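Local coordinates for nicotinate-nucleotide pyrophosphorylase (Ehrlichia chaffeensis, PDB 3L0G), which probably converts quinolinate, with phosphoribosyl pyrophosphate, into nicotinate mononucleotide during the biosynthesis of NAD, at residues D94-G97 and K98-L102; I132-Q135 and F136-V140; R151-P155 and G156-L160; V220-S223 and L224-V228. All blocks are in the same frame, centred on the assembly; numbering follows the deposited sequence.

All four contacts are local, yet each illustrates how neighbouring side chains fix a turn, a helix or a helix end. Interactions 1 and 2 touch, Ile95 CD1 lying 4.2 Å from Arg134 CG, which packs the 94-102 connection against the C-terminal part of helix 116-139. Interaction 3 is the one that meets a bound group: Arg151 holds a formate, and residues of a second subunit close over the same loop. Its centre is about 20 Å from that of interaction 2 and about 31 Å from that of interaction 4. Interaction 4 lies across the chain's centre from interaction 1, about 47 Å between the centres of the two contacts.

Interaction 1 (D94-G97 and K98-L102); sequences DITG and KNSTL
Thr96 and Ser100 meet with no aromatic ring, amide or carboxylate between them. The flat group that meets the pair across the contact is the Gly97 carbonyl, which Ser100 CB approaches, 3.2 Å from Gly97 O. The polar contact joins the tips of two hydroxyls: Thr96 OG1 and Ser100 OG are 2.8 Å apart and hydrogen-bonded, and either could be the donor. Each oxygen swings away from the amide nitrogen of its own residue, to chi1 -154° in Thr96 and 176° in Ser100, and this brings the two into the space between the limbs of the turn. The same rotation leaves the methyl Thr96 CG2 between its own N and C, from where it reaches back to Leu102 CD2 at 4.4 Å, a loose apolar contact that accompanies the hydroxyl pair. Between the two limbs the chain reverses through Lys98 and Asn99. The extended side chain of Lys98 leads away from the contact, and Asn99 has a positive phi of 58°. Thr61 of strand 54-61 spans the turn: its OG1 accepts from Ser100 N and bonds to Gly97 O, linking both limbs. Backbone bonds of Thr96 to Leu65 and of Ser100 to Thr61 tie each limb to the strand beside it. The whole is a tight, surface connection in the N-terminal domain of a quinolinate phosphoribosyltransferase, leading from strand 95-96 of a small two-stranded antiparallel sheet into strand 101-108 of the four-stranded antiparallel sheet.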
ATOM      1  N   ASP C  94     -14.385   5.227  23.618  1.00 12.59           N
ATOM      2  CA  ASP C  94     -15.462   4.854  24.557  1.00 11.90           C
ATOM      3  C   ASP C  94     -15.022   3.684  25.438  1.00 12.35           C
ATOM      4  O   ASP C  94     -14.371   2.721  24.976  1.00 11.05           O
ATOM      5  CB  ASP C  94     -16.733   4.457  23.838  1.00 11.83           C
ATOM      6  CG  ASP C  94     -17.435   5.635  23.166  1.00 12.28           C
ATOM      7  OD1 ASP C  94     -17.180   6.803  23.509  1.00 12.19           O
ATOM      8  OD2 ASP C  94     -18.258   5.376  22.267  1.00 12.30           O
ATOM      9  N   ILE C  95     -15.352   3.795  26.719  1.00 12.17           N
ATOM     10  CA  ILE C  95     -15.117   2.744  27.672  1.00 12.91           C
ATOM     11  C   ILE C  95     -16.461   2.047  27.870  1.00 13.31           C
ATOM     12  O   ILE C  95     -17.476   2.695  28.173  1.00 13.38           O
ATOM     13  CB  ILE C  95     -14.506   3.307  29.003  1.00 13.31           C
ATOM     14  CG1 ILE C  95     -13.135   3.934  28.688  1.00 14.43           C
ATOM     15  CG2 ILE C  95     -14.394   2.186  30.074  1.00 12.66           C
ATOM     16  CD1 ILE C  95     -12.324   4.529  29.898  1.00 16.31           C
ATOM     17  N   THR C  96     -16.480   0.737  27.645  1.00 12.89           N
ATOM     18  CA  THR C  96     -17.735  -0.013  27.677  1.00 12.99           C
ATOM     19  C   THR C  96     -17.605  -1.364  28.433  1.00 12.37           C
ATOM     20  O   THR C  96     -16.494  -1.835  28.728  1.00 11.03           O
ATOM     21  CB  THR C  96     -18.249  -0.222  26.252  1.00 13.46           C
ATOM     22  OG1 THR C  96     -19.679  -0.391  26.278  1.00 14.94           O
ATOM     23  CG2 THR C  96     -17.540  -1.372  25.598  1.00 12.81           C
ATOM     24  N   GLY C  97     -18.753  -1.944  28.772  1.00 11.21           N
ATOM     25  CA  GLY C  97     -18.796  -3.153  29.576  1.00 10.75           C
ATOM     26  C   GLY C  97     -18.911  -4.432  28.774  1.00 10.67           C
ATOM     27  O   GLY C  97     -18.964  -4.406  27.570  1.00  9.53           O
ATOM     28  N   LYS C  98     -18.922  -5.550  29.493  1.00 11.25           N
ATOM     29  CA  LYS C  98     -19.236  -6.869  28.972  1.00 11.40           C
ATOM     30  C   LYS C  98     -20.615  -6.881  28.241  1.00 12.07           C
ATOM     31  O   LYS C  98     -21.585  -6.250  28.682  1.00 10.94           O
ATOM     32  CB  LYS C  98     -19.244  -7.853  30.162  1.00 12.11           C
ATOM     33  CG  LYS C  98     -19.549  -9.292  29.791  1.00 14.06           C
ATOM     34  CD  LYS C  98     -19.362 -10.251  30.917  1.00 16.27           C
ATOM     35  CE  LYS C  98     -19.905 -11.643  30.515  1.00 18.76           C
ATOM     36  NZ  LYS C  98     -19.533 -12.653  31.554  1.00 22.27           N
ATOM     37  N   ASN C  99     -20.689  -7.625  27.141  1.00 12.56           N
ATOM     38  CA  ASN C  99     -21.930  -7.772  26.361  1.00 13.17           C
ATOM     39  C   ASN C  99     -22.471  -6.424  25.868  1.00 12.87           C
ATOM     40  O   ASN C  99     -23.669  -6.147  25.922  1.00 13.78           O
ATOM     41  CB  ASN C  99     -22.995  -8.544  27.160  1.00 13.65           C
ATOM     42  CG  ASN C  99     -22.541  -9.941  27.514  1.00 15.12           C
ATOM     43  OD1 ASN C  99     -21.750 -10.553  26.787  1.00 17.29           O
ATOM     44  ND2 ASN C  99     -23.020 -10.454  28.642  1.00 15.46           N
ATOM     45  N   SER C 100     -21.555  -5.578  25.422  1.00 12.18           N
ATOM     46  CA  SER C 100     -21.893  -4.335  24.804  1.00 11.64           C
ATOM     47  C   SER C 100     -21.806  -4.485  23.276  1.00 10.46           C
ATOM     48  O   SER C 100     -20.787  -4.995  22.758  1.00 11.49           O
ATOM     49  CB  SER C 100     -20.918  -3.265  25.303  1.00 11.81           C
ATOM     50  OG  SER C 100     -21.163  -2.037  24.647  1.00 14.61           O
ATOM     51  N   THR C 101     -22.839  -4.007  22.573  1.00  9.18           N
ATOM     52  CA  THR C 101     -22.900  -3.934  21.124  1.00  7.98           C
ATOM     53  C   THR C 101     -22.200  -2.695  20.594  1.00  8.62           C
ATOM     54  O   THR C 101     -22.638  -1.552  20.801  1.00  9.06           O
ATOM     55  CB  THR C 101     -24.365  -3.951  20.614  1.00  9.48           C
ATOM     56  OG1 THR C 101     -25.038  -5.102  21.136  1.00  5.37           O
ATOM     57  CG2 THR C 101     -24.430  -3.991  19.047  1.00  8.97           C
ATOM     58  N   LEU C 102     -21.084  -2.932  19.916  1.00  8.04           N
ATOM     59  CA  LEU C 102     -20.319  -1.891  19.288  1.00  7.94           C
ATOM     60  C   LEU C 102     -20.976  -1.444  17.985  1.00  8.31           C
ATOM     61  O   LEU C 102     -21.021  -0.259  17.700  1.00  7.69           O
ATOM     62  CB  LEU C 102     -18.913  -2.413  18.977  1.00  8.63           C
ATOM     63  CG  LEU C 102     -18.066  -2.951  20.150  1.00  7.65           C
ATOM     64  CD1 LEU C 102     -16.608  -3.161  19.675  1.00  9.16           C
ATOM     65  CD2 LEU C 102     -18.126  -1.970  21.302  1.00  7.86           C
TER

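Interaction 2 (I132-Q135 and F136-V140); sequences ITRQ and FVDEV
Ile132 to Glu139 form the last turns of helix 116-139, with four successive i to i+4 backbone bonds: those of Val137 N to Thr133 O and Asp138 N to Arg134 O are short, 2.8 Å each, and nearly straight, whereas the last, Glu139 N to Gln135 O, is longer and more bent, 3.3 Å with an N-H...O angle of 139°. One side of the helix is apolar. Ile132 and Phe136 run side by side in the same direction, and Ile132 CG1 lies in the plane of the phenyl ring at its rim, 3.8 Å from Phe136 CE2. Next to them, Thr133 CG2 touches Val137 CG2 at 3.9 Å, while the Thr133 hydroxyl is bonded to Ile129 O one turn back. Ile281, Val265 and Ile147 pack on Phe136, so this side faces the interior. The other side is charged. Arg134 bends twice, folding its guanidinium forward, toward the C-terminal end of the helix, beside Asp138. NH1 reaches Asp138 OD1 at 3.2 Å, almost in the guanidinium plane and on the syn side of the carboxylate but tilted out of its plane, the two planes standing 62° apart. Val137 CG1 lies 3.8 Å above one face of the guanidinium, offset toward its rim. Resting on one N-H and one oxygen, on a partly exposed flank, this salt bridge is probably weaker than a two-pronged pair.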
ATOM      1  N   ILE C 132      -4.978  -1.797  27.558  1.00  8.13           N
ATOM      2  CA  ILE C 132      -3.817  -1.903  28.476  1.00  9.19           C
ATOM      3  C   ILE C 132      -3.231  -0.488  28.754  1.00  9.30           C
ATOM      4  O   ILE C 132      -2.853  -0.155  29.883  1.00 10.33           O
ATOM      5  CB  ILE C 132      -2.749  -2.941  28.003  1.00  9.33           C
ATOM      6  CG1 ILE C 132      -1.731  -3.215  29.112  1.00 10.73           C
ATOM      7  CG2 ILE C 132      -2.012  -2.464  26.772  1.00  4.89           C
ATOM      8  CD1 ILE C 132      -2.374  -3.645  30.462  1.00 15.64           C
ATOM      9  N   THR C 133      -3.198   0.353  27.733  1.00  9.35           N
ATOM     10  CA  THR C 133      -2.725   1.726  27.886  1.00  9.36           C
ATOM     11  C   THR C 133      -3.552   2.455  28.925  1.00  8.94           C
ATOM     12  O   THR C 133      -3.014   3.064  29.866  1.00  7.89           O
ATOM     13  CB  THR C 133      -2.758   2.488  26.517  1.00  9.45           C
ATOM     14  OG1 THR C 133      -1.873   1.830  25.595  1.00 11.25           O
ATOM     15  CG2 THR C 133      -2.325   3.939  26.658  1.00  7.94           C
ATOM     16  N   ARG C 134      -4.866   2.374  28.775  1.00  9.41           N
ATOM     17  CA  ARG C 134      -5.774   3.045  29.691  1.00  9.50           C
ATOM     18  C   ARG C 134      -5.503   2.591  31.118  1.00  9.83           C
ATOM     19  O   ARG C 134      -5.469   3.401  32.056  1.00 10.65           O
ATOM     20  CB  ARG C 134      -7.224   2.802  29.260  1.00  9.41           C
ATOM     21  CG  ARG C 134      -8.309   3.378  30.177  1.00 11.14           C
ATOM     22  CD  ARG C 134      -8.061   4.800  30.667  1.00 12.97           C
ATOM     23  NE  ARG C 134      -7.904   5.804  29.610  1.00 14.31           N
ATOM     24  CZ  ARG C 134      -7.840   7.127  29.840  1.00 17.20           C
ATOM     25  NH1 ARG C 134      -7.952   7.608  31.077  1.00 18.81           N
ATOM     26  NH2 ARG C 134      -7.692   7.990  28.835  1.00 16.64           N
ATOM     27  N   GLN C 135      -5.242   1.309  31.290  1.00  9.90           N
ATOM     28  CA  GLN C 135      -4.888   0.805  32.597  1.00 11.57           C
ATOM     29  C   GLN C 135      -3.675   1.533  33.183  1.00 11.08           C
ATOM     30  O   GLN C 135      -3.748   1.973  34.317  1.00  9.89           O
ATOM     31  CB  GLN C 135      -4.664  -0.707  32.550  1.00 12.27           C
ATOM     32  CG  GLN C 135      -4.600  -1.340  33.899  1.00 15.58           C
ATOM     33  CD  GLN C 135      -4.465  -2.883  33.855  1.00 19.61           C
ATOM     34  OE1 GLN C 135      -4.404  -3.522  34.906  1.00 23.61           O
ATOM     35  NE2 GLN C 135      -4.446  -3.467  32.660  1.00 21.83           N
ATOM     36  N   PHE C 136      -2.579   1.662  32.405  1.00 10.82           N
ATOM     37  CA  PHE C 136      -1.382   2.357  32.867  1.00 10.40           C
ATOM     38  C   PHE C 136      -1.649   3.821  33.083  1.00  9.99           C
ATOM     39  O   PHE C 136      -1.183   4.384  34.055  1.00 10.43           O
ATOM     40  CB  PHE C 136      -0.173   2.187  31.916  1.00 10.59           C
ATOM     41  CG  PHE C 136       0.520   0.860  32.058  1.00 11.91           C
ATOM     42  CD1 PHE C 136       1.566   0.702  32.959  1.00 13.73           C
ATOM     43  CD2 PHE C 136       0.144  -0.210  31.293  1.00 13.60           C
ATOM     44  CE1 PHE C 136       2.195  -0.495  33.101  1.00 14.01           C
ATOM     45  CE2 PHE C 136       0.760  -1.432  31.431  1.00 15.75           C
ATOM     46  CZ  PHE C 136       1.791  -1.587  32.345  1.00 15.05           C
ATOM     47  N   VAL C 137      -2.419   4.434  32.199  1.00 10.24           N
ATOM     48  CA  VAL C 137      -2.795   5.842  32.362  1.00 10.28           C
ATOM     49  C   VAL C 137      -3.559   6.079  33.689  1.00 11.09           C
ATOM     50  O   VAL C 137      -3.235   6.977  34.449  1.00 10.85           O
ATOM     51  CB  VAL C 137      -3.588   6.318  31.115  1.00 10.11           C
ATOM     52  CG1 VAL C 137      -4.092   7.757  31.270  1.00  8.23           C
ATOM     53  CG2 VAL C 137      -2.700   6.180  29.865  1.00  9.72           C
ATOM     54  N   ASP C 138      -4.565   5.267  33.968  1.00 11.65           N
ATOM     55  CA  ASP C 138      -5.328   5.409  35.214  1.00 12.45           C
ATOM     56  C   ASP C 138      -4.501   5.294  36.489  1.00 12.74           C
ATOM     57  O   ASP C 138      -4.763   5.959  37.447  1.00 13.70           O
ATOM     58  CB  ASP C 138      -6.484   4.391  35.241  1.00 12.28           C
ATOM     59  CG  ASP C 138      -7.609   4.784  34.302  1.00 12.80           C
ATOM     60  OD1 ASP C 138      -7.636   5.940  33.825  1.00 16.83           O
ATOM     61  OD2 ASP C 138      -8.480   3.963  34.037  1.00 13.97           O
ATOM     62  N   GLU C 139      -3.490   4.453  36.462  1.00 13.48           N
ATOM     63  CA  GLU C 139      -2.705   4.114  37.614  1.00 13.89           C
ATOM     64  C   GLU C 139      -1.677   5.184  37.920  1.00 13.76           C
ATOM     65  O   GLU C 139      -1.177   5.239  39.048  1.00 14.00           O
ATOM     66  CB  GLU C 139      -2.059   2.732  37.369  1.00 14.20           C
ATOM     67  CG  GLU C 139      -1.155   2.163  38.442  1.00 15.93           C
ATOM     68  CD  GLU C 139      -1.841   2.012  39.783  1.00 16.65           C
ATOM     69  OE1 GLU C 139      -3.094   2.007  39.859  1.00 16.80           O
ATOM     70  OE2 GLU C 139      -1.099   1.911  40.755  1.00 17.48           O
ATOM     71  N   VAL C 140      -1.355   6.036  36.939  1.00 13.10           N
ATOM     72  CA  VAL C 140      -0.498   7.192  37.190  1.00 11.83           C
ATOM     73  C   VAL C 140      -1.321   8.487  37.353  1.00 12.64           C
ATOM     74  O   VAL C 140      -0.745   9.578  37.400  1.00 11.71           O
ATOM     75  CB  VAL C 140       0.636   7.331  36.105  1.00 11.92           C
ATOM     76  CG1 VAL C 140       1.365   5.989  35.921  1.00 10.75           C
ATOM     77  CG2 VAL C 140       0.094   7.813  34.750  1.00  8.86           C
TER

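Interaction 3 (R151-P155 and G156-L160); sequences RKTTP and GLRML. With FMT (formic acid), chain J.
Arg158 turns the edge of its guanidinium to Thr153: NE donates to Thr153 OG1 at 2.7 Å, close to the guanidinium plane and at 161°, and NH2 adds weak bonds to the same oxygen and to Arg151 O. A double bend in the Arg158 chain, at its second and third torsions, curls the group back over the loop. Arg151 CG sits 3.6 Å above one face of that guanidinium, whose plane makes 77° with that of Arg151. Asp37 of the second subunit forms salt bridges with both arginines and probably offsets part of their charge. At the edge of the Arg151 guanidinium, NH2 donates to O2 of a formate, probably from the crystallisation liquor, at 3.0 Å in a nearly straight bond; Arg174 and Lys184 bind it too. Further out, a type II turn from Thr154 to Leu157, closed by Leu157 N to Thr154 O at 2.9 Å, has Gly156 at phi 88° and delivers Leu157 to the N-cap of helix 158-167. Glu36 of the second subunit bonds Gly156 N and Arg158 N. This cationic loop between strand 146-148 and that helix, completed by a partner chain, is consistent with the anion-binding active site of quinolinate phosphoribosyltransferases.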
ATOM      1  N   ARG C 151       8.789   2.169  19.684  1.00  8.32           N
ATOM      2  CA  ARG C 151       8.863   1.575  18.382  1.00  7.93           C
ATOM      3  C   ARG C 151       8.852   0.035  18.415  1.00  9.19           C
ATOM      4  O   ARG C 151       8.989  -0.616  17.367  1.00  8.16           O
ATOM      5  CB  ARG C 151      10.076   2.130  17.596  1.00  8.80           C
ATOM      6  CG  ARG C 151       9.805   3.592  17.068  1.00  7.37           C
ATOM      7  CD  ARG C 151      11.040   4.312  16.566  1.00  7.38           C
ATOM      8  NE  ARG C 151      11.798   3.504  15.620  1.00  8.50           N
ATOM      9  CZ  ARG C 151      12.948   2.866  15.885  1.00  7.36           C
ATOM     10  NH1 ARG C 151      13.505   2.108  14.957  1.00  5.59           N
ATOM     11  NH2 ARG C 151      13.566   2.999  17.049  1.00  6.67           N
ATOM     12  N   LYS C 152       8.618  -0.536  19.598  1.00  8.29           N
ATOM     13  CA  LYS C 152       8.471  -1.970  19.742  1.00  9.37           C
ATOM     14  C   LYS C 152       7.012  -2.295  19.506  1.00  9.53           C
ATOM     15  O   LYS C 152       6.278  -2.769  20.392  1.00  8.91           O
ATOM     16  CB  LYS C 152       8.926  -2.427  21.116  1.00  9.77           C
ATOM     17  CG  LYS C 152      10.389  -2.182  21.382  1.00 13.04           C
ATOM     18  CD  LYS C 152      10.701  -2.361  22.855  1.00 18.55           C
ATOM     19  CE  LYS C 152      12.176  -2.576  23.083  1.00 21.55           C
ATOM     20  NZ  LYS C 152      12.599  -1.981  24.356  1.00 23.07           N
ATOM     21  N   THR C 153       6.610  -2.031  18.268  1.00  9.33           N
ATOM     22  CA  THR C 153       5.274  -2.280  17.804  1.00  8.60           C
ATOM     23  C   THR C 153       5.225  -3.571  16.970  1.00  8.63           C
ATOM     24  O   THR C 153       6.250  -4.171  16.639  1.00  9.43           O
ATOM     25  CB  THR C 153       4.831  -1.032  17.001  1.00  9.07           C
ATOM     26  OG1 THR C 153       5.862  -0.687  16.065  1.00  7.93           O
ATOM     27  CG2 THR C 153       4.637   0.185  17.937  1.00  6.80           C
ATOM     28  N   THR C 154       4.015  -3.988  16.622  1.00  9.23           N
ATOM     29  CA  THR C 154       3.775  -5.141  15.785  1.00  8.93           C
ATOM     30  C   THR C 154       4.182  -4.763  14.346  1.00  8.86           C
ATOM     31  O   THR C 154       3.764  -3.711  13.846  1.00  7.98           O
ATOM     32  CB  THR C 154       2.285  -5.526  15.832  1.00  9.51           C
ATOM     33  OG1 THR C 154       1.831  -5.518  17.194  1.00 12.98           O
ATOM     34  CG2 THR C 154       2.014  -6.903  15.191  1.00 10.78           C
ATOM     35  N   PRO C 155       5.041  -5.591  13.706  1.00  8.26           N
ATOM     36  CA  PRO C 155       5.503  -5.330  12.356  1.00  8.25           C
ATOM     37  C   PRO C 155       4.370  -5.115  11.387  1.00  7.85           C
ATOM     38  O   PRO C 155       3.452  -5.920  11.323  1.00  8.59           O
ATOM     39  CB  PRO C 155       6.306  -6.584  12.004  1.00  8.21           C
ATOM     40  CG  PRO C 155       6.912  -6.971  13.356  1.00  8.69           C
ATOM     41  CD  PRO C 155       5.749  -6.739  14.321  1.00  8.10           C
ATOM     42  N   GLY C 156       4.420  -3.997  10.674  1.00  7.33           N
ATOM     43  CA  GLY C 156       3.372  -3.634   9.740  1.00  6.77           C
ATOM     44  C   GLY C 156       2.226  -2.858  10.331  1.00  6.38           C
ATOM     45  O   GLY C 156       1.393  -2.356   9.592  1.00  6.92           O
ATOM     46  N   LEU C 157       2.153  -2.783  11.655  1.00  6.36           N
ATOM     47  CA  LEU C 157       1.109  -2.041  12.354  1.00  6.67           C
ATOM     48  C   LEU C 157       1.624  -0.897  13.227  1.00  6.82           C
ATOM     49  O   LEU C 157       1.007  -0.559  14.252  1.00  6.99           O
ATOM     50  CB  LEU C 157       0.288  -3.011  13.196  1.00  6.70           C
ATOM     51  CG  LEU C 157      -0.362  -4.170  12.410  1.00  7.18           C
ATOM     52  CD1 LEU C 157      -1.121  -5.124  13.322  1.00  3.16           C
ATOM     53  CD2 LEU C 157      -1.306  -3.670  11.318  1.00  6.63           C
ATOM     54  N   ARG C 158       2.748  -0.299  12.843  1.00  6.05           N
ATOM     55  CA  ARG C 158       3.320   0.784  13.641  1.00  6.91           C
ATOM     56  C   ARG C 158       2.288   1.842  13.942  1.00  6.64           C
ATOM     57  O   ARG C 158       2.144   2.312  15.086  1.00  4.89           O
ATOM     58  CB  ARG C 158       4.489   1.458  12.894  1.00  7.01           C
ATOM     59  CG  ARG C 158       4.957   2.802  13.455  1.00  6.78           C
ATOM     60  CD  ARG C 158       5.478   2.750  14.888  1.00  7.63           C
ATOM     61  NE  ARG C 158       6.503   1.737  15.055  1.00  5.09           N
ATOM     62  CZ  ARG C 158       7.721   1.790  14.519  1.00  8.70           C
ATOM     63  NH1 ARG C 158       8.132   2.841  13.790  1.00  7.51           N
ATOM     64  NH2 ARG C 158       8.544   0.774  14.710  1.00 10.69           N
ATOM     65  N   MET C 159       1.601   2.272  12.888  1.00  6.71           N
ATOM     66  CA  MET C 159       0.738   3.438  13.034  1.00  7.43           C
ATOM     67  C   MET C 159      -0.554   3.025  13.727  1.00  7.16           C
ATOM     68  O   MET C 159      -1.040   3.760  14.564  1.00  7.86           O
ATOM     69  CB  MET C 159       0.513   4.153  11.673  1.00  8.15           C
ATOM     70  CG  MET C 159       1.760   4.879  11.140  1.00  8.94           C
ATOM     71  SD  MET C 159       2.493   6.051  12.329  1.00 14.83           S
ATOM     72  CE  MET C 159       1.156   7.282  12.388  1.00 15.10           C
ATOM     73  N   LEU C 160      -1.111   1.849  13.424  1.00  6.97           N
ATOM     74  CA  LEU C 160      -2.294   1.398  14.197  1.00  7.21           C
ATOM     75  C   LEU C 160      -1.983   1.264  15.701  1.00  7.07           C
ATOM     76  O   LEU C 160      -2.815   1.583  16.552  1.00  7.42           O
ATOM     77  CB  LEU C 160      -2.819   0.064  13.685  1.00  7.47           C
ATOM     78  CG  LEU C 160      -3.987  -0.532  14.472  1.00  6.65           C
ATOM     79  CD1 LEU C 160      -5.164   0.461  14.555  1.00  7.90           C
ATOM     80  CD2 LEU C 160      -4.388  -1.842  13.872  1.00  6.94           C
TER
HETATM   81  C   FMT J 301      11.585   5.135  19.849  1.00 12.40           C
HETATM   82  O1  FMT J 301      11.051   6.164  19.415  1.00 12.07           O
HETATM   83  O2  FMT J 301      12.636   4.673  19.387  1.00 12.46           O

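Interaction 4 (V220-S223 and L224-V228); sequences VEES and LSNNV
Glu222 and Asn226, one turn apart, lie side by side and point the same way. Glu222 is also bonded through OE2 to Thr195. Ser225 is turned differently: with chi1 -68° its OG folds back along the helix and donates to Glu221 O at 3.0 Å, while Ser225 N reaches that oxygen from the opposite face of the carbonyl plane. Two donors from one residue thus grip a single acceptor. Helix 217-225 ends here in a Schellman motif. Val228 N turns back to Ser223 O in a weak 3.4 Å bond, inside which Asn227 N meets Leu224 O at 2.9 Å; Asn227 has the positive phi, 58°, that the motif needs. The helix is the crossover of a beta-alpha-beta unit between strands 210-214 and 230-234. The reversal points the Val228 side chain at the last turn, where CG2, lying between its own N and C, is 3.9 Å from Ser223 CB. The Ser223 hydroxyl bonds to Gln219 O. Ile212 packs on both Ser223 and Val228, and Ile198 of helix 194-204 touches Asn226 and Val228.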
ATOM      1  N   VAL C 220      23.715  10.227  32.260  1.00 10.31           N
ATOM      2  CA  VAL C 220      22.812  11.330  32.531  1.00 10.31           C
ATOM      3  C   VAL C 220      23.586  12.650  32.777  1.00 10.77           C
ATOM      4  O   VAL C 220      23.271  13.688  32.188  1.00  9.69           O
ATOM      5  CB  VAL C 220      21.921  11.048  33.739  1.00 10.01           C
ATOM      6  CG1 VAL C 220      21.149  12.285  34.096  1.00  9.55           C
ATOM      7  CG2 VAL C 220      20.961   9.852  33.458  1.00 10.10           C
ATOM      8  N   GLU C 221      24.614  12.592  33.615  1.00 11.04           N
ATOM      9  CA  GLU C 221      25.436  13.777  33.900  1.00 12.33           C
ATOM     10  C   GLU C 221      26.052  14.386  32.636  1.00 12.54           C
ATOM     11  O   GLU C 221      26.052  15.629  32.477  1.00 13.40           O
ATOM     12  CB  GLU C 221      26.538  13.453  34.922  1.00 12.45           C
ATOM     13  CG  GLU C 221      25.994  13.362  36.347  1.00 14.91           C
ATOM     14  CD  GLU C 221      26.960  12.735  37.346  1.00 16.85           C
ATOM     15  OE1 GLU C 221      27.761  11.875  36.956  1.00 19.76           O
ATOM     16  OE2 GLU C 221      26.895  13.087  38.546  1.00 23.25           O
ATOM     17  N   GLU C 222      26.568  13.523  31.746  1.00 12.28           N
ATOM     18  CA  GLU C 222      27.232  13.989  30.529  1.00 12.27           C
ATOM     19  C   GLU C 222      26.213  14.544  29.523  1.00 12.19           C
ATOM     20  O   GLU C 222      26.500  15.498  28.827  1.00 12.98           O
ATOM     21  CB  GLU C 222      28.102  12.891  29.888  1.00 12.69           C
ATOM     22  CG  GLU C 222      28.847  13.352  28.638  1.00 12.02           C
ATOM     23  CD  GLU C 222      29.729  12.284  28.007  1.00 13.08           C
ATOM     24  OE1 GLU C 222      29.747  11.106  28.456  1.00 14.27           O
ATOM     25  OE2 GLU C 222      30.449  12.643  27.051  1.00 12.87           O
ATOM     26  N   SER C 223      25.023  13.953  29.459  1.00 11.69           N
ATOM     27  CA  SER C 223      23.965  14.452  28.595  1.00 10.86           C
ATOM     28  C   SER C 223      23.478  15.837  29.055  1.00 10.64           C
ATOM     29  O   SER C 223      23.244  16.738  28.244  1.00 10.85           O
ATOM     30  CB  SER C 223      22.814  13.439  28.579  1.00 11.12           C
ATOM     31  OG  SER C 223      23.239  12.207  28.022  1.00  9.60           O
ATOM     32  N   LEU C 224      23.344  16.002  30.360  1.00 10.77           N
ATOM     33  CA  LEU C 224      22.971  17.280  30.958  1.00 11.39           C
ATOM     34  C   LEU C 224      24.002  18.357  30.649  1.00 11.38           C
ATOM     35  O   LEU C 224      23.644  19.486  30.358  1.00 10.08           O
ATOM     36  CB  LEU C 224      22.856  17.158  32.479  1.00 11.94           C
ATOM     37  CG  LEU C 224      21.517  16.846  33.145  1.00 15.10           C
ATOM     38  CD1 LEU C 224      21.767  16.880  34.673  1.00 15.87           C
ATOM     39  CD2 LEU C 224      20.376  17.818  32.755  1.00 12.51           C
ATOM     40  N   SER C 225      25.280  17.996  30.720  1.00 12.52           N
ATOM     41  CA  SER C 225      26.375  18.939  30.438  1.00 13.08           C
ATOM     42  C   SER C 225      26.288  19.453  29.023  1.00 13.18           C
ATOM     43  O   SER C 225      26.668  20.605  28.748  1.00 12.64           O
ATOM     44  CB  SER C 225      27.733  18.271  30.649  1.00 13.36           C
ATOM     45  OG  SER C 225      27.907  18.008  32.036  1.00 14.61           O
ATOM     46  N   ASN C 226      25.785  18.585  28.135  1.00 12.67           N
ATOM     47  CA  ASN C 226      25.593  18.927  26.726  1.00 12.44           C
ATOM     48  C   ASN C 226      24.249  19.614  26.442  1.00 12.07           C
ATOM     49  O   ASN C 226      23.928  19.860  25.294  1.00 11.92           O
ATOM     50  CB  ASN C 226      25.742  17.688  25.840  1.00 12.66           C
ATOM     51  CG  ASN C 226      27.177  17.278  25.655  1.00 13.66           C
ATOM     52  OD1 ASN C 226      27.787  16.697  26.552  1.00 19.44           O
ATOM     53  ND2 ASN C 226      27.734  17.599  24.519  1.00 10.16           N
ATOM     54  N   ASN C 227      23.484  19.935  27.489  1.00 11.62           N
ATOM     55  CA  ASN C 227      22.225  20.655  27.369  1.00 11.12           C
ATOM     56  C   ASN C 227      21.167  19.984  26.465  1.00 10.65           C
ATOM     57  O   ASN C 227      20.514  20.665  25.685  1.00 10.25           O
ATOM     58  CB  ASN C 227      22.491  22.101  26.902  1.00 11.42           C
ATOM     59  CG  ASN C 227      23.375  22.872  27.856  1.00 12.22           C
ATOM     60  OD1 ASN C 227      23.162  22.857  29.061  1.00 14.22           O
ATOM     61  ND2 ASN C 227      24.380  23.556  27.316  1.00 10.99           N
ATOM     62  N   VAL C 228      21.000  18.659  26.563  1.00  9.77           N
ATOM     63  CA  VAL C 228      19.982  17.966  25.772  1.00  9.52           C
ATOM     64  C   VAL C 228      18.583  18.363  26.216  1.00  9.45           C
ATOM     65  O   VAL C 228      18.384  18.874  27.299  1.00  8.00           O
ATOM     66  CB  VAL C 228      20.132  16.421  25.806  1.00  9.52           C
ATOM     67  CG1 VAL C 228      21.405  16.023  25.121  1.00 10.30           C
ATOM     68  CG2 VAL C 228      20.075  15.893  27.208  1.00  8.63           C
TER